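Local coordinates for protein pyocin S5 (Pseudomonas aeruginosa PAO1, PDB 6THK) that is a pore-forming bacteriocin imported into Pseudomonas aeruginosa, where it probably depolarises the cytoplasmic membrane, at residues 153-156 against 162-165; 242-247 against 297-302. The protein carries 1 engineered substitution. One frame throughout, in Å; residues are numbered along the deposited sequence.

Contact 1. Residues 153-156 against 162-165; sequences KKYP and RDEL
Tyr155 and Asp163 are joined by one hydrogen bond between side chains. The phenol OH of Tyr155 donates to Asp163 OD2 at 2.7 Å. The acceptor lone pair is the anti one, which faces away from Asp163 OD1. OD2 sits at the edge of the ring and in its plane, near the hydroxyl end. It also comes within 3.4 Å of Tyr155 CE1, a ring carbon next to the one that bears the hydroxyl. The carboxylate as a whole is tilted, with 27° between its plane and that of the ring. The bond is made by the outer ends of two side chains that arrive from opposite directions. The backbones stay well apart: the nearest CA atoms, those of Tyr155 and Asp163, are 10.8 Å from each other. Tyr155 spans most of that gap because its CG lies anti to the backbone N (chi1 -169°), which carries the ring out toward the helix.

The contact spans the short link between two consecutive helices. Tyr155 lies in the loop that follows the short helix 149-154, and Pro156 takes the N-cap position of the long helix 157-212. Asp163 lies in an early turn of that helix, with its CB directed at the loop. The tyrosine thus ties the linker to the helix that follows it. Only 71 Å² is buried between the segments, and both touching residues remain partly exposed.

Further out, the carbonyl of Tyr155 accepts a hydrogen bond from Trp144 NE1, so its backbone is also held by helix 133-145. The next residue after Asp163, Glu164, forms a salt bridge with Arg167 and packs on Trp140 and Ile143 of helix 133-145.

Contact 2. Residues 242-247 against 297-302; sequences ERATRL and VKLNAE
Leu299 CG is anti to its own carbonyl carbon (chi1 -73°), and this directs the CD1 methyl at the backbone of helix 237-267. Thr245 has OG1 beside its backbone N (chi1 -60°), which turns the hydroxyl toward Leu299. The two side chains lie alongside each other, each pointing to the other's helix. Leu299 CD1 lies 3.6 Å from Thr245 OG1. Its distance to Ala244 CB is 3.9 Å. The same methyl reaches the main chain between these two residues, 3.6 Å from Ala244 C.

Thr245 OG1 is also hydrogen-bonded to the carbonyl O of Leu241, one turn back in its own helix. A water then links the two helices. It donates to Thr245 OG1 at 2.9 Å and to Asn300 OD1 at 3.0 Å. Direct contact between these residues is loose, with Thr245 CG2 and Asn300 OD1 4.5 Å apart. Leu299 also touches Leu241 and Val248, so its apolar contacts extend along helix 237-267 beyond Ala244. On a side directed away from helix 272-338, Arg246 NH2 makes a salt bridge to Glu242 OE2. Glu242 OE2 lies near the guanidinium plane, while the nitrogen comes to it on the anti side and well out of the carboxylate plane.

The local axes approach to 10.1 Å and run nearly antiparallel, at 156°. Leucine and alanine meet on the facing sides, with a hydrated polar pair beside them. This is antiparallel helix pairing within a predicted coiled-coil region, and it joins helix 237-267 to the long helix 272-338 in the middle of the elongated protein.

Both are surface contacts, but they share no helix; contact 1 joins a loop residue to a helix, contact 2 two helices. Contact 1 is local, with five residues between its segments, and its centre is about 87 Å from the centre of the chain. Contact 2 brings together segments 50 residues apart, and its centre is about 9 Å from that of the chain. The centres of the two contacts are about 93 Å apart, and they follow one another in series along the chain. Contact 1 is a direct polar bond across a corner. Contact 2 pairs two helices side by side, buries about twice the area, and combines apolar contact with a water bridge. Both lie away from the zinc sites.

Contact 1. Residues 153-156 against 162-165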
loop_
_atom_site.group_PDB
_atom_site.type_symbol
_atom_site.label_atom_id
_atom_site.label_comp_id
_atom_site.label_asym_id
_atom_site.label_seq_id
_atom_site.Cartn_x
_atom_site.Cartn_y
_atom_site.Cartn_z
ATOM N N LYS A 153 84.344 -40.121 -3.269
ATOM C CA LYS A 153 85.461 -39.371 -3.797
ATOM C C LYS A 153 85.037 -37.987 -4.314
ATOM O O LYS A 153 85.803 -37.045 -4.283
ATOM C CB LYS A 153 86.156 -40.182 -4.886
ATOM N N LYS A 154 83.814 -37.866 -4.791
ATOM C CA LYS A 154 83.333 -36.582 -5.266
ATOM C C LYS A 154 82.636 -35.786 -4.160
ATOM O O LYS A 154 82.470 -34.580 -4.267
ATOM C CB LYS A 154 82.385 -36.777 -6.436
ATOM N N TYR A 155 82.244 -36.479 -3.097
ATOM C CA TYR A 155 81.555 -35.885 -1.975
ATOM C C TYR A 155 82.233 -36.344 -0.710
ATOM O O TYR A 155 81.855 -37.338 -0.128
ATOM C CB TYR A 155 80.125 -36.387 -1.975
ATOM C CG TYR A 155 79.164 -35.688 -1.046
ATOM C CD1 TYR A 155 79.001 -34.326 -1.078
ATOM C CD2 TYR A 155 78.400 -36.409 -0.158
ATOM C CE1 TYR A 155 78.112 -33.703 -0.240
ATOM C CE2 TYR A 155 77.511 -35.792 0.676
ATOM C CZ TYR A 155 77.373 -34.444 0.627
ATOM O OH TYR A 155 76.486 -33.845 1.458
ATOM N N PRO A 156 83.226 -35.595 -0.260
ATOM C CA PRO A 156 83.953 -35.990 0.961
ATOM C C PRO A 156 83.142 -35.807 2.244
ATOM O O PRO A 156 82.124 -35.103 2.240
ATOM C CB PRO A 156 85.171 -35.070 0.953
ATOM C CG PRO A 156 84.723 -33.861 0.221
ATOM C CD PRO A 156 83.778 -34.350 -0.837
ATOM N N ARG A 162 79.546 -29.803 6.331
ATOM C CA ARG A 162 79.075 -28.466 5.938
ATOM C C ARG A 162 77.564 -28.437 5.656
ATOM O O ARG A 162 76.852 -27.588 6.201
ATOM C CB ARG A 162 79.857 -27.949 4.720
ATOM C CG ARG A 162 80.747 -26.765 5.055
ATOM C CD ARG A 162 81.311 -26.140 3.803
ATOM N NE ARG A 162 82.734 -26.436 3.651
ATOM C CZ ARG A 162 83.383 -26.393 2.494
ATOM N NH1 ARG A 162 82.738 -26.087 1.375
ATOM N NH2 ARG A 162 84.679 -26.665 2.444
ATOM N N ASP A 163 77.082 -29.418 4.858
ATOM C CA ASP A 163 75.682 -29.597 4.473
ATOM C C ASP A 163 74.786 -29.909 5.667
ATOM O O ASP A 163 73.652 -29.407 5.736
ATOM C CB ASP A 163 75.562 -30.681 3.385
ATOM C CG ASP A 163 76.195 -30.271 2.058
ATOM O OD1 ASP A 163 76.477 -29.066 1.881
ATOM O OD2 ASP A 163 76.357 -31.147 1.174
ATOM N N GLU A 164 75.316 -30.712 6.621
ATOM C CA GLU A 164 74.629 -31.123 7.839
ATOM C C GLU A 164 74.481 -29.982 8.834
ATOM O O GLU A 164 73.482 -29.934 9.549
ATOM C CB GLU A 164 75.291 -32.353 8.459
ATOM C CG GLU A 164 74.829 -33.652 7.822
ATOM C CD GLU A 164 73.331 -33.807 7.663
ATOM O OE1 GLU A 164 72.631 -33.936 8.691
ATOM O OE2 GLU A 164 72.848 -33.762 6.512
ATOM N N LEU A 165 75.457 -29.048 8.853
ATOM C CA LEU A 165 75.413 -27.854 9.689
ATOM C C LEU A 165 74.423 -26.844 9.101
ATOM O O LEU A 165 73.770 -26.120 9.854
ATOM C CB LEU A 165 76.802 -27.239 9.860
ATOM C CG LEU A 165 77.786 -28.051 10.705
ATOM C CD1 LEU A 165 79.201 -27.579 10.500
ATOM C CD2 LEU A 165 77.418 -28.027 12.186
#

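Contact 2. Residues 242-247 against 297-302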
loop_
_atom_site.group_PDB
_atom_site.type_symbol
_atom_site.label_atom_id
_atom_site.label_comp_id
_atom_site.label_asym_id
_atom_site.label_seq_id
_atom_site.Cartn_x
_atom_site.Cartn_y
_atom_site.Cartn_z
ATOM N N GLU A 242 -9.433 0.240 -8.132
ATOM C CA GLU A 242 -9.085 -0.990 -8.853
ATOM C C GLU A 242 -7.560 -1.057 -9.117
ATOM O O GLU A 242 -6.944 -2.087 -8.864
ATOM C CB GLU A 242 -9.854 -1.087 -10.178
ATOM C CG GLU A 242 -11.087 -1.969 -10.108
ATOM C CD GLU A 242 -11.688 -2.343 -11.452
ATOM O OE1 GLU A 242 -12.927 -2.225 -11.597
ATOM O OE2 GLU A 242 -10.929 -2.767 -12.354
ATOM N N ARG A 243 -6.969 0.056 -9.601
ATOM C CA ARG A 243 -5.547 0.185 -9.890
ATOM C C ARG A 243 -4.720 0.036 -8.605
ATOM O O ARG A 243 -3.724 -0.679 -8.620
ATOM C CB ARG A 243 -5.255 1.521 -10.603
ATOM C CG ARG A 243 -3.780 1.765 -10.920
ATOM C CD ARG A 243 -3.559 3.042 -11.715
ATOM N NE ARG A 243 -3.667 2.826 -13.158
ATOM C CZ ARG A 243 -3.196 3.665 -14.076
ATOM N NH1 ARG A 243 -2.593 4.790 -13.709
ATOM N NH2 ARG A 243 -3.325 3.389 -15.366
ATOM N N ALA A 244 -5.152 0.670 -7.495
ATOM C CA ALA A 244 -4.435 0.589 -6.217
ATOM C C ALA A 244 -4.510 -0.820 -5.654
ATOM O O ALA A 244 -3.529 -1.289 -5.087
ATOM C CB ALA A 244 -4.992 1.585 -5.227
ATOM N N THR A 245 -5.655 -1.504 -5.838
ATOM C CA THR A 245 -5.861 -2.882 -5.403
ATOM C C THR A 245 -4.925 -3.816 -6.182
ATOM O O THR A 245 -4.367 -4.746 -5.594
ATOM C CB THR A 245 -7.346 -3.245 -5.480
ATOM O OG1 THR A 245 -8.074 -2.366 -4.618
ATOM C CG2 THR A 245 -7.624 -4.677 -5.067
ATOM N N ARG A 246 -4.705 -3.524 -7.485
ATOM C CA ARG A 246 -3.820 -4.316 -8.329
ATOM C C ARG A 246 -2.365 -4.210 -7.900
ATOM O O ARG A 246 -1.672 -5.230 -7.860
ATOM C CB ARG A 246 -4.009 -3.973 -9.808
ATOM C CG ARG A 246 -5.057 -4.847 -10.469
ATOM C CD ARG A 246 -5.321 -4.493 -11.923
ATOM N NE ARG A 246 -6.745 -4.244 -12.168
ATOM C CZ ARG A 246 -7.656 -5.184 -12.418
ATOM N NH1 ARG A 246 -7.300 -6.465 -12.467
ATOM N NH2 ARG A 246 -8.924 -4.856 -12.617
ATOM N N LEU A 247 -1.912 -3.002 -7.527
ATOM C CA LEU A 247 -0.551 -2.773 -7.062
ATOM C C LEU A 247 -0.265 -3.517 -5.766
ATOM O O LEU A 247 0.743 -4.209 -5.677
ATOM C CB LEU A 247 -0.270 -1.269 -6.882
ATOM C CG LEU A 247 -0.067 -0.434 -8.150
ATOM C CD1 LEU A 247 0.188 1.000 -7.797
ATOM C CD2 LEU A 247 1.099 -0.949 -8.976
ATOM N N VAL A 297 -7.179 -4.588 2.964
ATOM C CA VAL A 297 -8.441 -4.667 3.717
ATOM C C VAL A 297 -9.206 -3.330 3.596
ATOM O O VAL A 297 -10.411 -3.339 3.296
ATOM C CB VAL A 297 -8.208 -5.090 5.198
ATOM C CG1 VAL A 297 -9.431 -4.808 6.068
ATOM C CG2 VAL A 297 -7.813 -6.560 5.296
ATOM N N LYS A 298 -8.491 -2.197 3.817
ATOM C CA LYS A 298 -9.063 -0.850 3.716
ATOM C C LYS A 298 -9.550 -0.599 2.284
ATOM O O LYS A 298 -10.623 -0.039 2.111
ATOM C CB LYS A 298 -8.050 0.249 4.124
ATOM C CG LYS A 298 -7.239 0.007 5.399
ATOM C CD LYS A 298 -7.942 0.393 6.712
ATOM C CE LYS A 298 -8.158 -0.797 7.644
ATOM N NZ LYS A 298 -6.887 -1.514 7.992
ATOM N N LEU A 299 -8.769 -1.039 1.265
ATOM C CA LEU A 299 -9.113 -0.883 -0.150
ATOM C C LEU A 299 -10.377 -1.664 -0.528
ATOM O O LEU A 299 -11.173 -1.168 -1.317
ATOM C CB LEU A 299 -7.953 -1.308 -1.069
ATOM C CG LEU A 299 -6.709 -0.415 -1.184
ATOM C CD1 LEU A 299 -5.796 -0.921 -2.288
ATOM C CD2 LEU A 299 -7.056 1.036 -1.460
ATOM N N ASN A 300 -10.543 -2.882 0.019
ATOM C CA ASN A 300 -11.687 -3.758 -0.215
ATOM C C ASN A 300 -12.956 -3.165 0.362
ATOM O O ASN A 300 -14.010 -3.251 -0.262
ATOM C CB ASN A 300 -11.445 -5.125 0.406
ATOM C CG ASN A 300 -10.410 -5.962 -0.292
ATOM O OD1 ASN A 300 -10.015 -5.705 -1.441
ATOM N ND2 ASN A 300 -9.973 -7.000 0.401
ATOM N N ALA A 301 -12.837 -2.552 1.549
ATOM C CA ALA A 301 -13.923 -1.913 2.265
ATOM C C ALA A 301 -14.386 -0.666 1.503
ATOM O O ALA A 301 -15.589 -0.517 1.254
ATOM C CB ALA A 301 -13.470 -1.556 3.673
ATOM N N GLU A 302 -13.431 0.174 1.132
ATOM C CA GLU A 302 -13.684 1.399 0.399
ATOM C C GLU A 302 -14.297 1.093 -0.960
ATOM O O GLU A 302 -15.182 1.797 -1.417
ATOM C CB GLU A 302 -12.383 2.184 0.249
ATOM C CG GLU A 302 -12.510 3.512 -0.466
ATOM C CD GLU A 302 -13.471 4.459 0.217
ATOM O OE1 GLU A 302 -14.578 4.656 -0.312
ATOM O OE2 GLU A 302 -13.118 5.012 1.274
HETATM O O HOH W 1 -10.460 -3.369 -3.247
#